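Local coordinates for protein PA1221 (Pseudomonas aeruginosa, PDB 4DG8) that is a member of the ANL clan that combines an AMP-binding enzyme region, holding adenosine monophosphate, with a phosphopantetheine attachment site, at residues S61-S66 against I97-H102; L69-P74 against P150-S155; R178-A183 against Y374-A379; L240-L245 against N265-L270; D271-G276 against L297-R302. All coordinates share one frame; numbering follows the deposited sequence.

Contact 1: residues S61-S66 against I97-H102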
# COMPACT_ATOMS: atom_id res chain seq x y z
N SER A 61 1.27 11.08 -24.03
CA SER A 61 2.61 10.91 -23.48
C SER A 61 2.87 9.44 -23.14
O SER A 61 3.93 8.88 -23.46
CB SER A 61 2.82 11.82 -22.26
OG SER A 61 2.64 13.18 -22.61
N ALA A 62 1.89 8.82 -22.50
CA ALA A 62 1.99 7.43 -22.10
C ALA A 62 2.04 6.49 -23.31
O ALA A 62 2.76 5.51 -23.29
CB ALA A 62 0.84 7.05 -21.16
N GLU A 63 1.27 6.79 -24.35
CA GLU A 63 1.34 6.00 -25.59
C GLU A 63 2.74 6.07 -26.18
O GLU A 63 3.31 5.05 -26.58
CB GLU A 63 0.29 6.46 -26.61
CG GLU A 63 -1.16 6.07 -26.25
CD GLU A 63 -2.17 6.36 -27.36
OE1 GLU A 63 -2.03 7.37 -28.09
OE2 GLU A 63 -3.10 5.55 -27.52
N GLN A 64 3.32 7.28 -26.23
CA GLN A 64 4.69 7.43 -26.76
C GLN A 64 5.75 6.64 -25.96
O GLN A 64 6.57 5.86 -26.53
CB GLN A 64 5.06 8.91 -26.83
CG GLN A 64 6.42 9.15 -27.46
CD GLN A 64 6.78 10.62 -27.52
OE1 GLN A 64 5.93 11.48 -27.29
NE2 GLN A 64 8.04 10.91 -27.83
N LEU A 65 5.71 6.81 -24.64
CA LEU A 65 6.60 6.04 -23.79
C LEU A 65 6.38 4.53 -23.99
O LEU A 65 7.33 3.74 -24.00
CB LEU A 65 6.41 6.43 -22.32
CG LEU A 65 7.26 5.65 -21.32
CD1 LEU A 65 8.73 5.72 -21.73
CD2 LEU A 65 7.07 6.21 -19.90
N SER A 66 5.12 4.14 -24.17
CA SER A 66 4.79 2.74 -24.39
C SER A 66 5.42 2.28 -25.70
O SER A 66 5.79 1.12 -25.82
CB SER A 66 3.28 2.50 -24.37
OG SER A 66 2.96 1.18 -24.78
N ILE A 97 3.64 1.68 -18.86
CA ILE A 97 3.94 0.31 -18.48
C ILE A 97 2.69 -0.55 -18.64
O ILE A 97 2.72 -1.57 -19.31
CB ILE A 97 4.51 0.20 -17.05
CG1 ILE A 97 5.97 0.64 -17.04
CG2 ILE A 97 4.45 -1.26 -16.56
CD1 ILE A 97 6.46 1.19 -15.70
N LEU A 98 1.57 -0.10 -18.06
CA LEU A 98 0.34 -0.89 -18.21
C LEU A 98 -0.12 -1.07 -19.66
O LEU A 98 -0.55 -2.17 -20.05
CB LEU A 98 -0.79 -0.29 -17.37
CG LEU A 98 -0.49 -0.23 -15.87
CD1 LEU A 98 -1.76 0.20 -15.17
CD2 LEU A 98 -0.01 -1.58 -15.35
N LEU A 99 -0.05 0.00 -20.44
CA LEU A 99 -0.37 -0.01 -21.86
C LEU A 99 0.43 -1.04 -22.64
O LEU A 99 -0.03 -1.56 -23.66
CB LEU A 99 -0.10 1.36 -22.48
CG LEU A 99 -1.13 2.48 -22.27
CD1 LEU A 99 -0.57 3.86 -22.72
CD2 LEU A 99 -2.41 2.14 -23.02
N SER A 100 1.67 -1.26 -22.19
CA SER A 100 2.57 -2.21 -22.84
C SER A 100 2.36 -3.69 -22.46
O SER A 100 3.05 -4.57 -22.96
CB SER A 100 4.02 -1.82 -22.54
OG SER A 100 4.23 -0.46 -22.84
N GLY A 101 1.41 -3.95 -21.56
CA GLY A 101 1.17 -5.30 -21.10
C GLY A 101 2.17 -5.67 -20.00
O GLY A 101 2.22 -6.80 -19.52
N HIS A 102 2.95 -4.69 -19.58
CA HIS A 102 3.94 -4.93 -18.54
C HIS A 102 3.40 -4.52 -17.17
O HIS A 102 2.31 -3.95 -17.07
CB HIS A 102 5.24 -4.21 -18.90
CG HIS A 102 5.80 -4.63 -20.23
ND1 HIS A 102 5.70 -5.92 -20.69
CD2 HIS A 102 6.42 -3.93 -21.20
CE1 HIS A 102 6.27 -6.01 -21.88
NE2 HIS A 102 6.71 -4.81 -22.22
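Ser66 and Ser100 meet hydroxyl to hydroxyl where helix 55-72 passes the C-terminal end of helix 88-99, and this is the polar half of the contact. Ser66 OG donates to Ser100 OG at 2.8 Å. The donor hydroxyl sits anti to its backbone N (chi1 172°), which turns it to the neighbouring helix. Ser100 OG in turn is hydrogen-bonded to Ala96 O one turn back, so the two serines form a short chain of bonds ending on a helix carbonyl. Small serines suit the spot because the backbones come close here, with Ser66 CA 5.6 Å from Ser100 CA.

The apolar half belongs to Leu99. Its CD1 rests against helix 55-72, 3.8 Å from Ala62 CB and equally near Ala62 C, so the methyl packs on the backbone as well as on the side chain. Alanine, with a single methyl, lets the leucine come this near. The CG of Glu63 lies 4.2 Å from the same CD1 and adds its aliphatic part at the margin. At the other end of Leu99, CB covers the Ser66 hydroxyl, 3.8 Å from Ser66 OG.

Just beyond Ser100, helix 88-99 closes in a Schellman motif: Gly101 takes positive phi (82°), a conformation easy for glycine, and His102 N bonds back to Ile97 O at 3.1 Å. Within this buried helix-helix packing of the AMP-binding region, the chemistry implies that both hydroxyls are accommodated by pairing with each other and with a helix carbonyl, while Leu99 supplies the hydrophobic cover.

Contact 2: residues L69-P74 against P150-S155; sequences LLEHYP and PAAPAS
Glu71, in the last turn of helix 55-72, lies against Ala152 and Pro153 of an irregular loop that runs between strands 143-145 and 166-172. The pairing is a helix end covered by an extended segment, at the surface of the AMP-binding region, and no hydrogen bond crosses between residues 69-74 and 150-155.

Van der Waals contact from the carboxylate makes up most of it. Glu71 CG stands anti to the backbone N (chi1 171°), and the extended chain beyond it brings the carboxylate to the loop. There Glu71 OE1 lies 3.4 Å from Ala152 CB, while OE2 approaches Pro153 CD at 3.9 Å; the glutamate and the proline ring cross at about a right angle. Alanine's lone methyl allows this close approach, and proline, which has no backbone N-H, fits an extended loop. A glutamate is well placed on such an exposed helix face, its methylenes spanning the gap and its charge staying near solvent.

Polar fastening of the loop comes from the preceding turn of the helix, where Asp67 OD1 accepts from Ser155 N. Leu70 also packs on Arg158 and Pro159, continuing the cover farther along the loop.

The second patch is apolar against polar: Leu70 CD1 touches Ser155 OG at 4.0 Å.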
# COMPACT_ATOMS: atom_id res chain seq x y z
N LEU A 69 8.85 1.34 -24.62
CA LEU A 69 8.84 0.11 -23.83
C LEU A 69 8.61 -1.12 -24.72
O LEU A 69 9.27 -2.15 -24.55
CB LEU A 69 7.75 0.17 -22.75
CG LEU A 69 7.84 1.32 -21.74
CD1 LEU A 69 6.76 1.16 -20.67
CD2 LEU A 69 9.24 1.35 -21.12
N LEU A 70 7.67 -1.01 -25.64
CA LEU A 70 7.37 -2.13 -26.52
C LEU A 70 8.54 -2.40 -27.45
O LEU A 70 8.78 -3.54 -27.82
CB LEU A 70 6.09 -1.88 -27.31
CG LEU A 70 4.87 -2.04 -26.41
CD1 LEU A 70 3.59 -1.58 -27.09
CD2 LEU A 70 4.77 -3.48 -25.89
N GLU A 71 9.25 -1.34 -27.84
CA GLU A 71 10.43 -1.55 -28.67
C GLU A 71 11.47 -2.40 -27.94
O GLU A 71 12.07 -3.30 -28.53
CB GLU A 71 11.05 -0.23 -29.13
CG GLU A 71 12.40 -0.46 -29.81
CD GLU A 71 12.97 0.79 -30.45
OE1 GLU A 71 12.96 1.87 -29.80
OE2 GLU A 71 13.43 0.69 -31.62
N HIS A 72 11.69 -2.13 -26.65
CA HIS A 72 12.60 -2.98 -25.87
C HIS A 72 11.97 -4.32 -25.45
O HIS A 72 12.65 -5.34 -25.44
CB HIS A 72 13.09 -2.25 -24.61
CG HIS A 72 13.92 -1.04 -24.90
ND1 HIS A 72 13.61 -0.14 -25.90
CD2 HIS A 72 15.04 -0.56 -24.30
CE1 HIS A 72 14.51 0.83 -25.91
NE2 HIS A 72 15.38 0.60 -24.95
N TYR A 73 10.70 -4.32 -25.08
CA TYR A 73 10.03 -5.54 -24.62
C TYR A 73 8.72 -5.77 -25.37
O TYR A 73 7.65 -5.41 -24.90
CB TYR A 73 9.84 -5.50 -23.08
CG TYR A 73 11.16 -5.27 -22.37
CD1 TYR A 73 12.05 -6.31 -22.17
CD2 TYR A 73 11.54 -3.99 -21.96
CE1 TYR A 73 13.26 -6.12 -21.56
CE2 TYR A 73 12.76 -3.77 -21.35
CZ TYR A 73 13.62 -4.84 -21.15
OH TYR A 73 14.85 -4.65 -20.54
N PRO A 74 8.81 -6.36 -26.57
CA PRO A 74 7.66 -6.48 -27.48
C PRO A 74 6.58 -7.48 -27.03
O PRO A 74 5.43 -7.37 -27.49
CB PRO A 74 8.31 -6.92 -28.81
CG PRO A 74 9.58 -7.61 -28.40
CD PRO A 74 10.05 -6.92 -27.15
N PRO A 150 15.24 7.96 -26.20
CA PRO A 150 15.26 8.07 -27.66
C PRO A 150 13.89 7.78 -28.29
O PRO A 150 13.07 7.06 -27.70
CB PRO A 150 16.27 7.00 -28.07
CG PRO A 150 16.12 5.95 -27.03
CD PRO A 150 15.83 6.68 -25.75
N ALA A 151 13.66 8.33 -29.48
CA ALA A 151 12.42 8.11 -30.21
C ALA A 151 12.20 6.64 -30.55
O ALA A 151 13.14 5.91 -30.85
CB ALA A 151 12.42 8.95 -31.50
N ALA A 152 10.95 6.19 -30.50
CA ALA A 152 10.63 4.84 -30.95
C ALA A 152 9.52 4.89 -31.99
O ALA A 152 8.76 5.85 -32.04
CB ALA A 152 10.24 3.96 -29.77
N PRO A 153 9.44 3.85 -32.84
CA PRO A 153 8.40 3.78 -33.87
C PRO A 153 7.03 3.72 -33.21
O PRO A 153 6.87 3.00 -32.22
CB PRO A 153 8.68 2.44 -34.56
CG PRO A 153 10.07 2.05 -34.16
CD PRO A 153 10.27 2.63 -32.80
N ALA A 154 6.05 4.47 -33.73
CA ALA A 154 4.72 4.44 -33.13
C ALA A 154 4.14 3.04 -33.23
O ALA A 154 4.07 2.47 -34.32
CB ALA A 154 3.81 5.45 -33.79
N SER A 155 3.73 2.47 -32.10
CA SER A 155 3.28 1.09 -32.08
C SER A 155 2.14 0.87 -33.06
O SER A 155 1.15 1.60 -33.06
CB SER A 155 2.83 0.67 -30.67
OG SER A 155 2.20 -0.60 -30.71

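Contact 3: residues R178-A183 against Y374-A379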
# COMPACT_ATOMS: atom_id res chain seq x y z
N ARG A 178 12.76 -13.04 4.16
CA ARG A 178 12.92 -12.79 2.74
C ARG A 178 11.72 -12.09 2.13
O ARG A 178 10.57 -12.53 2.28
CB ARG A 178 13.24 -14.07 1.99
CG ARG A 178 14.62 -14.60 2.31
CD ARG A 178 14.87 -15.92 1.63
NE ARG A 178 16.18 -16.44 1.98
CZ ARG A 178 17.27 -16.27 1.23
NH1 ARG A 178 17.18 -15.60 0.09
NH2 ARG A 178 18.43 -16.78 1.62
N PRO A 179 11.97 -10.96 1.45
CA PRO A 179 10.89 -10.17 0.84
C PRO A 179 10.09 -11.01 -0.16
O PRO A 179 10.66 -11.69 -1.02
CB PRO A 179 11.65 -9.03 0.14
CG PRO A 179 13.07 -9.54 -0.02
CD PRO A 179 13.31 -10.42 1.17
N LYS A 180 8.77 -10.95 -0.05
CA LYS A 180 7.90 -11.71 -0.94
C LYS A 180 7.19 -10.78 -1.92
O LYS A 180 6.60 -9.77 -1.53
CB LYS A 180 6.90 -12.53 -0.12
CG LYS A 180 7.56 -13.47 0.88
CD LYS A 180 8.57 -14.41 0.19
CE LYS A 180 9.22 -15.36 1.19
NZ LYS A 180 10.10 -16.41 0.56
N ALA A 181 7.26 -11.12 -3.21
CA ALA A 181 6.68 -10.26 -4.24
C ALA A 181 5.22 -10.61 -4.50
O ALA A 181 4.91 -11.70 -4.96
CB ALA A 181 7.47 -10.37 -5.51
N ILE A 182 4.32 -9.66 -4.23
CA ILE A 182 2.90 -9.85 -4.47
C ILE A 182 2.49 -9.30 -5.83
O ILE A 182 2.60 -8.10 -6.08
CB ILE A 182 2.04 -9.20 -3.36
CG1 ILE A 182 2.30 -9.90 -2.03
CG2 ILE A 182 0.55 -9.20 -3.73
CD1 ILE A 182 1.81 -9.11 -0.78
N ALA A 183 2.05 -10.17 -6.74
CA ALA A 183 1.66 -9.68 -8.07
C ALA A 183 0.17 -9.43 -8.11
O ALA A 183 -0.64 -10.34 -7.95
CB ALA A 183 2.09 -10.64 -9.19
N TYR A 374 2.52 -14.98 -4.87
CA TYR A 374 3.83 -14.43 -4.58
C TYR A 374 4.70 -14.77 -5.75
O TYR A 374 5.03 -15.93 -5.96
CB TYR A 374 4.41 -15.02 -3.30
CG TYR A 374 3.55 -14.72 -2.11
CD1 TYR A 374 3.47 -13.42 -1.60
CD2 TYR A 374 2.81 -15.71 -1.50
CE1 TYR A 374 2.67 -13.13 -0.51
CE2 TYR A 374 2.00 -15.43 -0.41
CZ TYR A 374 1.94 -14.14 0.08
OH TYR A 374 1.14 -13.87 1.16
N ARG A 375 5.07 -13.75 -6.51
CA ARG A 375 5.69 -13.95 -7.81
C ARG A 375 6.96 -14.77 -7.65
O ARG A 375 7.31 -15.58 -8.51
CB ARG A 375 5.99 -12.58 -8.44
CG ARG A 375 6.45 -12.65 -9.88
CD ARG A 375 5.29 -12.96 -10.84
NE ARG A 375 5.78 -12.81 -12.20
CZ ARG A 375 5.10 -13.07 -13.31
NH1 ARG A 375 3.84 -13.50 -13.26
NH2 ARG A 375 5.69 -12.87 -14.49
N ASN A 376 7.64 -14.55 -6.53
CA ASN A 376 8.89 -15.22 -6.23
C ASN A 376 8.85 -16.41 -5.25
O ASN A 376 9.90 -16.92 -4.88
CB ASN A 376 9.93 -14.19 -5.76
CG ASN A 376 9.62 -13.64 -4.40
OD1 ASN A 376 8.45 -13.63 -3.98
ND2 ASN A 376 10.66 -13.21 -3.68
N ASP A 377 7.66 -16.79 -4.77
CA ASP A 377 7.58 -17.97 -3.90
C ASP A 377 6.37 -18.85 -4.25
O ASP A 377 5.25 -18.58 -3.79
CB ASP A 377 7.44 -17.48 -2.45
CG ASP A 377 7.71 -18.56 -1.41
OD1 ASP A 377 7.51 -19.76 -1.70
OD2 ASP A 377 8.11 -18.19 -0.29
N ALA A 378 6.61 -19.96 -4.93
CA ALA A 378 5.53 -20.79 -5.43
C ALA A 378 4.90 -21.57 -4.27
O ALA A 378 3.67 -21.66 -4.17
CB ALA A 378 6.04 -21.77 -6.50
N ALA A 379 5.75 -22.13 -3.42
CA ALA A 379 5.29 -22.90 -2.27
C ALA A 379 4.39 -22.05 -1.39
O ALA A 379 3.32 -22.49 -0.97
CB ALA A 379 6.47 -23.41 -1.46
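Ala181 is gripped through both of its backbone polar atoms by Arg375 N and the side chain of Asn376, at the edge where the short strand 373-374 joins strand 180-185. Arg375 N donates to Ala181 O at 2.6 Å, and Tyr374 CA adds a CA-H...O contact to the same oxygen. Ala181 N gives an almost straight bond (176°) to Asn376 OD1 at 2.9 Å, the donor standing above the plane of the amide carbonyl.

Asn376 uses both ends of its amide, which is why asparagine suits the place: ND2 donates to Pro179 O at 3.1 Å, nearly in the amide plane, and also to Gln122 OE1. Its chi1 (71°) sets CG between the backbone N and the carbonyl carbon, and the amide bonds Ala181 N and Pro179 O much as a neighbouring backbone would. The chain itself turns away in a type I beta turn from Tyr374 to Asp377, closed by Asp377 N to Tyr374 O.

Lys180 NZ forms a salt bridge with Asp377 OD2 at 2.8 Å, arriving on the anti side of the carboxylate. The same oxygen is bridged by Arg380 NE, and Asp377, at the N-cap, also caps the helix that follows.

Ile182 and Tyr374, an antiparallel non-hydrogen-bonded pair, lie side by side, Ile182 CG1 3.6 Å from Tyr374 CE1; Tyr374 OH bonds to Glu313. The side chain of Ile182 is about 6 Å from the bound AMP. The chemistry implies that the Asn376 amide continues the backbone bonding beyond the end of strand 373-374, while the salt bridge adds a side-chain tie, two basic groups probably stabilising Asp377 as the anion.

Contact 4: residues L240-L245 against N265-L270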
# COMPACT_ATOMS: atom_id res chain seq x y z
N LEU A 240 3.95 15.32 4.10
CA LEU A 240 2.59 15.74 4.41
C LEU A 240 2.45 16.09 5.89
O LEU A 240 2.76 15.29 6.77
CB LEU A 240 1.58 14.67 4.01
CG LEU A 240 0.15 15.21 3.99
CD1 LEU A 240 -0.05 16.12 2.78
CD2 LEU A 240 -0.86 14.09 3.99
N ASP A 241 1.99 17.31 6.15
CA ASP A 241 1.73 17.82 7.48
C ASP A 241 0.52 18.76 7.34
O ASP A 241 -0.07 18.83 6.27
CB ASP A 241 2.96 18.53 8.07
CG ASP A 241 3.38 19.76 7.28
OD1 ASP A 241 2.56 20.30 6.50
OD2 ASP A 241 4.55 20.18 7.45
N PRO A 242 0.12 19.46 8.42
CA PRO A 242 -1.10 20.28 8.31
C PRO A 242 -0.99 21.38 7.27
O PRO A 242 -1.95 21.63 6.55
CB PRO A 242 -1.24 20.90 9.69
CG PRO A 242 -0.57 19.90 10.62
CD PRO A 242 0.60 19.36 9.81
N GLY A 243 0.16 22.05 7.22
CA GLY A 243 0.36 23.13 6.28
C GLY A 243 0.32 22.65 4.84
O GLY A 243 -0.41 23.19 4.01
N VAL A 244 1.11 21.61 4.55
CA VAL A 244 1.15 21.04 3.20
C VAL A 244 -0.23 20.52 2.77
O VAL A 244 -0.65 20.74 1.63
CB VAL A 244 2.23 19.93 3.06
CG1 VAL A 244 2.12 19.22 1.73
CG2 VAL A 244 3.65 20.51 3.24
N LEU A 245 -0.94 19.84 3.66
CA LEU A 245 -2.29 19.37 3.34
C LEU A 245 -3.22 20.55 3.04
O LEU A 245 -3.97 20.54 2.04
CB LEU A 245 -2.89 18.52 4.48
CG LEU A 245 -4.28 17.96 4.16
CD1 LEU A 245 -4.28 17.21 2.82
CD2 LEU A 245 -4.84 17.06 5.31
N ASN A 265 -4.07 10.51 12.92
CA ASN A 265 -4.07 10.86 14.34
C ASN A 265 -3.22 12.11 14.62
O ASN A 265 -3.63 13.00 15.36
CB ASN A 265 -3.54 9.69 15.17
CG ASN A 265 -4.46 8.50 15.11
OD1 ASN A 265 -5.60 8.62 14.67
ND2 ASN A 265 -3.98 7.34 15.57
N THR A 266 -2.03 12.16 14.02
CA THR A 266 -1.14 13.31 14.18
C THR A 266 -1.75 14.61 13.65
O THR A 266 -1.73 15.64 14.33
CB THR A 266 0.19 13.06 13.47
OG1 THR A 266 0.72 11.82 13.92
CG2 THR A 266 1.19 14.16 13.79
N LEU A 267 -2.28 14.55 12.44
CA LEU A 267 -2.88 15.74 11.83
C LEU A 267 -4.03 16.20 12.70
O LEU A 267 -4.21 17.39 12.93
CB LEU A 267 -3.36 15.44 10.40
CG LEU A 267 -2.28 15.08 9.38
CD1 LEU A 267 -2.93 14.75 8.04
CD2 LEU A 267 -1.27 16.19 9.22
N VAL A 268 -4.79 15.24 13.23
CA VAL A 268 -5.93 15.58 14.05
C VAL A 268 -5.55 16.19 15.39
O VAL A 268 -6.20 17.13 15.83
CB VAL A 268 -6.88 14.38 14.23
CG1 VAL A 268 -7.90 14.65 15.34
CG2 VAL A 268 -7.59 14.10 12.92
N ASP A 269 -4.48 15.66 16.02
CA ASP A 269 -3.89 16.20 17.26
C ASP A 269 -3.41 17.63 17.08
O ASP A 269 -3.65 18.50 17.93
CB ASP A 269 -2.62 15.41 17.65
CG ASP A 269 -2.90 14.06 18.32
OD1 ASP A 269 -4.02 13.85 18.82
OD2 ASP A 269 -1.96 13.23 18.37
N LEU A 270 -2.66 17.84 16.01
CA LEU A 270 -2.03 19.13 15.73
C LEU A 270 -2.99 20.22 15.26
O LEU A 270 -2.97 21.33 15.77
CB LEU A 270 -0.98 18.94 14.63
CG LEU A 270 0.32 18.22 14.97
CD1 LEU A 270 1.20 18.10 13.72
CD2 LEU A 270 1.05 18.96 16.05
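Leu267 has its CG anti to the carbonyl carbon (chi1 -65°) and CD1 anti to CA (chi2 177°). Leu245 takes the other common leucine form, CG anti to the backbone N (chi1 -178°), which sets its CG toward helix 261-270. The motif is helix-strand-helix: the N-terminus of helix 242-250 packs against the last turns of helix 261-270, and the strand between them along the chain, 256-260, lies at the edge of the five-stranded mixed sheet.

Leu267 divides its methyls between two partners. CD2 sits over the start of helix 242-250, 3.6 Å from Pro242 N and 3.7 Å from Asp241 C, while Leu267 CD1 meets Leu245 CD2 at 4.1 Å, the two leucines crossing at about a right angle. Leu267 also packs on Leu259 of the strand, and the residue is buried.

Pro242 is a natural first residue for a helix: its ring fixes phi, and it needs no N-H in the first turn. Its ring is the contact surface here, Pro242 CD touching Leu267 CD2 at 3.7 Å and CG reaching Leu270 CD1 at 4.0 Å. Leu270, three residues after Leu267 and thus on nearly the same side of the helix, meets the proline at about a right angle and lies toward solvent.

Asp241 is the N-cap. A short acidic side chain can fold back onto the Val244 amide in the first turn, and Asp241 OD1 accepts from Val244 N at 2.8 Å.

Contact 5: residues D271-G276 against L297-R302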
# COMPACT_ATOMS: atom_id res chain seq x y z
N ASP A 271 -3.72 19.94 14.19
CA ASP A 271 -4.56 20.93 13.55
C ASP A 271 -5.76 20.27 12.85
O ASP A 271 -5.74 20.08 11.63
CB ASP A 271 -3.73 21.75 12.57
CG ASP A 271 -4.57 22.71 11.75
OD1 ASP A 271 -5.67 23.09 12.18
OD2 ASP A 271 -4.11 23.07 10.65
N PRO A 272 -6.78 19.88 13.62
CA PRO A 272 -7.89 19.13 13.03
C PRO A 272 -8.58 19.92 11.91
O PRO A 272 -9.20 19.29 11.06
CB PRO A 272 -8.85 18.93 14.21
CG PRO A 272 -8.51 20.03 15.15
CD PRO A 272 -7.02 20.21 15.03
N ASP A 273 -8.48 21.25 11.91
CA ASP A 273 -9.03 22.02 10.80
C ASP A 273 -8.28 21.81 9.48
O ASP A 273 -8.77 22.24 8.44
CB ASP A 273 -9.12 23.52 11.11
CG ASP A 273 -10.27 23.87 12.06
OD1 ASP A 273 -11.13 23.01 12.32
OD2 ASP A 273 -10.31 25.03 12.52
N CYS A 274 -7.11 21.15 9.49
CA CYS A 274 -6.40 20.98 8.21
C CYS A 274 -7.15 20.04 7.25
O CYS A 274 -6.84 19.96 6.06
CB CYS A 274 -4.95 20.53 8.40
SG CYS A 274 -4.72 18.80 8.82
N LEU A 275 -8.13 19.33 7.77
CA LEU A 275 -8.91 18.43 6.93
C LEU A 275 -10.00 19.18 6.15
O LEU A 275 -10.56 18.64 5.19
CB LEU A 275 -9.54 17.32 7.77
CG LEU A 275 -8.54 16.54 8.62
CD1 LEU A 275 -9.29 15.54 9.49
CD2 LEU A 275 -7.45 15.87 7.75
N GLY A 276 -10.29 20.42 6.57
CA GLY A 276 -11.37 21.19 5.98
C GLY A 276 -11.28 21.23 4.46
O GLY A 276 -10.22 21.50 3.90
N LEU A 297 -14.49 13.89 13.43
CA LEU A 297 -15.88 13.97 12.97
C LEU A 297 -16.70 15.03 13.71
O LEU A 297 -17.59 15.66 13.12
CB LEU A 297 -16.56 12.60 13.00
CG LEU A 297 -15.95 11.67 11.95
CD1 LEU A 297 -16.71 10.36 11.90
CD2 LEU A 297 -15.95 12.35 10.58
N LEU A 298 -16.40 15.22 14.99
CA LEU A 298 -17.05 16.28 15.76
C LEU A 298 -16.65 17.65 15.23
O LEU A 298 -17.44 18.59 15.32
CB LEU A 298 -16.76 16.16 17.26
CG LEU A 298 -17.40 14.92 17.91
CD1 LEU A 298 -16.98 14.74 19.37
CD2 LEU A 298 -18.92 15.00 17.78
N ARG A 299 -15.45 17.78 14.67
CA ARG A 299 -15.09 19.05 14.02
C ARG A 299 -15.65 19.20 12.57
O ARG A 299 -15.96 20.30 12.13
CB ARG A 299 -13.56 19.24 14.04
CG ARG A 299 -13.08 20.60 13.61
CD ARG A 299 -13.66 21.70 14.49
NE ARG A 299 -13.31 23.03 13.98
CZ ARG A 299 -13.92 24.16 14.32
NH1 ARG A 299 -14.94 24.14 15.17
NH2 ARG A 299 -13.50 25.31 13.80
N HIS A 300 -15.76 18.09 11.85
CA HIS A 300 -16.21 18.09 10.45
C HIS A 300 -17.37 17.12 10.29
O HIS A 300 -17.17 16.00 9.84
CB HIS A 300 -15.07 17.64 9.51
CG HIS A 300 -13.80 18.41 9.70
ND1 HIS A 300 -13.53 19.59 9.05
CD2 HIS A 300 -12.73 18.17 10.50
CE1 HIS A 300 -12.35 20.05 9.42
NE2 HIS A 300 -11.84 19.21 10.30
N PRO A 301 -18.58 17.54 10.67
CA PRO A 301 -19.72 16.61 10.66
C PRO A 301 -20.22 16.20 9.26
O PRO A 301 -20.90 15.19 9.13
CB PRO A 301 -20.81 17.36 11.44
CG PRO A 301 -20.46 18.80 11.29
CD PRO A 301 -18.95 18.86 11.21
N ARG A 302 -19.87 16.97 8.22
CA ARG A 302 -20.28 16.63 6.86
C ARG A 302 -19.21 15.79 6.14
O ARG A 302 -19.41 15.35 5.00
CB ARG A 302 -20.56 17.90 6.05
CG ARG A 302 -21.77 18.73 6.50
CD ARG A 302 -21.80 20.06 5.73
NE ARG A 302 -20.66 20.90 6.11
CZ ARG A 302 -20.62 21.63 7.23
NH1 ARG A 302 -21.66 21.63 8.06
NH2 ARG A 302 -19.55 22.37 7.52
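A C-terminal helix end, that of helix 290-299, meets the 3-10 turn 272-275 that follows helix 261-270, and His300 and Arg299 carry the contact from the helix side. His300 NE2 donates to Pro272 O at 2.7 Å, with the oxygen close to the ring plane and the donor standing above the plane of the carbonyl. The imidazole thereby takes up a carbonyl whose bond inside the turn, from Leu275 N, is weak. The carbonyl acceptor implies a proton on NE2. CG of His300 stands anti to its carbonyl carbon (chi1 -52°), which sets CG toward the turn.

Leu275 CB lies over one face of that ring, a CH-pi contact 4.3 Å from the centroid, while Arg299 CG covers a face toward the rim. Gly276 N comes within 3.5 Å of His300 CE1; a residue without a side chain suits this position, where a CB would be crowded by Asp273 O.

Strands 256-260, 280-284 and 304-309 are parallel neighbours in a mixed sheet, joined by beta-alpha-beta crossovers through helices 261-270 and 290-299; the turn leads into strand 280-284 and residues 300-302 into strand 304-309.

Arg299 and Asp273 form a salt bridge at the surface. Arg299 NE donates to the syn lone pair of Asp273 OD1 at 2.7 Å, nearly straight (172°), and the two planar groups are close to coplanar. Arg299 NH2 reaches Asp273 OD2 only weakly, at 3.4 Å. The bend at chi2 (59°) sets Arg299 CD, and the long chain reaches the carboxylate; Asp273 also touches Arg246 of helix 242-250.

In the fold
From the N terminus, contact 1 closes the first loop, bringing helix 55-72 to the end of helix 88-99 around strand 79-83. Contact 2 starts on the same helix before that loop has closed and ends in the loop between strands 143-145 and 166-172, so the two cross; they touch, with His102 NE2 2.9 Å from Tyr73 O, probably a hydrogen bond. Contact 3 opens next, joining strand 180-185 to the chain nearly 200 residues later. Nested in its long loop are contacts 4 and 5, in series: contact 4 links helices 242-250 and 261-270, contact 5 the turn after 261-270 to the end of helix 290-299, and they pack together through Leu245 and Leu275.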